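Local coordinates for protein diol-dehydratase (Roseburia inulinivorans, PDB 5I2A) that probably acts as a B12-independent glycyl radical lyase that dehydrates 1,2-propanediol, at residues D490-A495 against D563-I568. Numbering follows the deposited sequence.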
# COMPACT_ATOMS: atom_id res chain seq x y z
N ASP A 490 -2.18 47.06 9.36
CA ASP A 490 -1.25 46.09 8.79
C ASP A 490 -0.91 44.96 9.77
O ASP A 490 -0.72 43.83 9.36
CB ASP A 490 0.03 46.77 8.33
CG ASP A 490 -0.17 47.62 7.09
OD1 ASP A 490 -1.25 47.52 6.48
OD2 ASP A 490 0.74 48.38 6.73
N GLU A 491 -0.81 45.27 11.06
CA GLU A 491 -0.50 44.25 12.07
C GLU A 491 -1.66 43.28 12.27
O GLU A 491 -1.45 42.08 12.45
CB GLU A 491 -0.16 44.90 13.42
CG GLU A 491 1.30 45.34 13.55
CD GLU A 491 1.59 45.97 14.90
OE1 GLU A 491 2.31 46.99 14.93
OE2 GLU A 491 1.09 45.46 15.92
N PHE A 492 -2.88 43.80 12.25
CA PHE A 492 -4.06 42.96 12.30
C PHE A 492 -4.09 42.06 11.07
O PHE A 492 -4.30 40.87 11.19
CB PHE A 492 -5.33 43.81 12.39
CG PHE A 492 -6.59 43.00 12.61
CD1 PHE A 492 -7.20 42.32 11.56
CD2 PHE A 492 -7.19 42.95 13.86
CE1 PHE A 492 -8.35 41.58 11.75
CE2 PHE A 492 -8.35 42.22 14.06
CZ PHE A 492 -8.93 41.53 13.01
N MET A 493 -3.88 42.64 9.88
CA MET A 493 -3.91 41.90 8.62
C MET A 493 -2.92 40.76 8.63
O MET A 493 -3.22 39.65 8.18
CB MET A 493 -3.60 42.80 7.42
CG MET A 493 -4.82 43.34 6.72
SD MET A 493 -5.82 42.06 5.94
CE MET A 493 -5.57 42.38 4.20
N GLU A 494 -1.71 41.04 9.12
CA GLU A 494 -0.66 40.06 9.22
C GLU A 494 -1.04 38.92 10.17
O GLU A 494 -0.79 37.75 9.89
CB GLU A 494 0.65 40.73 9.65
CG GLU A 494 1.81 39.78 9.88
CD GLU A 494 2.21 38.99 8.64
OE1 GLU A 494 1.84 39.38 7.52
OE2 GLU A 494 2.89 37.97 8.79
N ALA A 495 -1.67 39.26 11.29
CA ALA A 495 -2.18 38.25 12.20
C ALA A 495 -3.21 37.35 11.49
O ALA A 495 -3.20 36.13 11.64
CB ALA A 495 -2.78 38.89 13.44
N ASP A 563 -15.42 42.99 4.09
CA ASP A 563 -16.17 44.03 4.78
C ASP A 563 -15.74 44.14 6.24
O ASP A 563 -15.62 45.24 6.77
CB ASP A 563 -17.67 43.76 4.68
CG ASP A 563 -18.23 44.06 3.29
OD1 ASP A 563 -17.70 44.96 2.60
OD2 ASP A 563 -19.21 43.40 2.90
N SER A 564 -15.49 42.99 6.87
CA SER A 564 -14.97 42.95 8.23
C SER A 564 -13.65 43.71 8.36
O SER A 564 -13.48 44.54 9.26
CB SER A 564 -14.78 41.50 8.71
OG SER A 564 -16.03 40.90 8.97
N LEU A 565 -12.73 43.42 7.45
CA LEU A 565 -11.44 44.09 7.46
C LEU A 565 -11.59 45.59 7.19
O LEU A 565 -10.88 46.40 7.78
CB LEU A 565 -10.49 43.47 6.43
CG LEU A 565 -10.05 42.03 6.68
CD1 LEU A 565 -9.25 41.55 5.50
CD2 LEU A 565 -9.23 41.92 7.96
N TYR A 566 -12.52 45.95 6.31
CA TYR A 566 -12.78 47.36 6.05
C TYR A 566 -13.30 48.08 7.31
O TYR A 566 -12.84 49.15 7.65
CB TYR A 566 -13.77 47.52 4.90
CG TYR A 566 -13.97 48.96 4.49
CD1 TYR A 566 -13.02 49.62 3.72
CD2 TYR A 566 -15.08 49.67 4.91
CE1 TYR A 566 -13.18 50.94 3.35
CE2 TYR A 566 -15.26 51.00 4.54
CZ TYR A 566 -14.30 51.62 3.77
OH TYR A 566 -14.47 52.93 3.42
N THR A 567 -14.27 47.48 8.00
CA THR A 567 -14.74 47.99 9.28
C THR A 567 -13.57 48.28 10.24
O THR A 567 -13.47 49.36 10.83
CB THR A 567 -15.68 47.01 9.95
OG1 THR A 567 -16.94 47.02 9.28
CG2 THR A 567 -15.88 47.35 11.44
N ILE A 568 -12.69 47.30 10.38
CA ILE A 568 -11.57 47.39 11.31
C ILE A 568 -10.61 48.49 10.90
O ILE A 568 -10.20 49.30 11.73
CB ILE A 568 -10.83 46.06 11.40
CG1 ILE A 568 -11.76 45.01 12.03
CG2 ILE A 568 -9.54 46.20 12.22
CD1 ILE A 568 -11.36 43.59 11.73
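F492 and M493 face L565 and I568 across two roughly antiparallel helical segments, 490-495 and 563-568, whose N-to-C directions differ by 151°. At their closest the axes are 11.1 Å apart, a spacing bridged by side chains alone: the nearest CA atoms, of M493 and L565, lie 7.9 Å from each other. All four contacting residues are buried and apolar, and 203 Å² of surface is lost between the segments. The CB of F492 points toward helix 558-574, and a chi1 of -173° puts CG anti to the backbone N and beside the carbonyl carbon, carrying the ring out to I568 and L565. The methyl CG2 of I568 sits over the centre of one face of this ring, 4.3 Å above the plane, while the other branch of the same isoleucine brings CD1 to 3.4 Å from the ring atom CZ of F492. L565 approaches the ring obliquely, its CD2 lying 3.9 Å from CE1 of F492. The contact joins the start of the long helix 489-521 to the middle of helix 558-574, within the pyruvate formate lyase-like region of this glycyl radical enzyme, the centre of the contact lying about 31 Å from the centre of the chain. Helix 459-467 adds F466, whose ring packs edge-to-face with F492, and M580 of helix 580-588 touches both F492 and I568. Replacing F492 by an alanine would probably leave both branches of I568 and CD2 of L565 without their aromatic partner and open a gap between the helices. The leucine fork is shared: CD1 of L565 turns to M493, meeting SD at 3.5 Å. Bends at chi2 and chi3 fold the methionine chain so that CE also comes near this methyl, at 4.0 Å from L565 CD1, while E669 and F673 of helix 661-678 touch M493 from outside the pair.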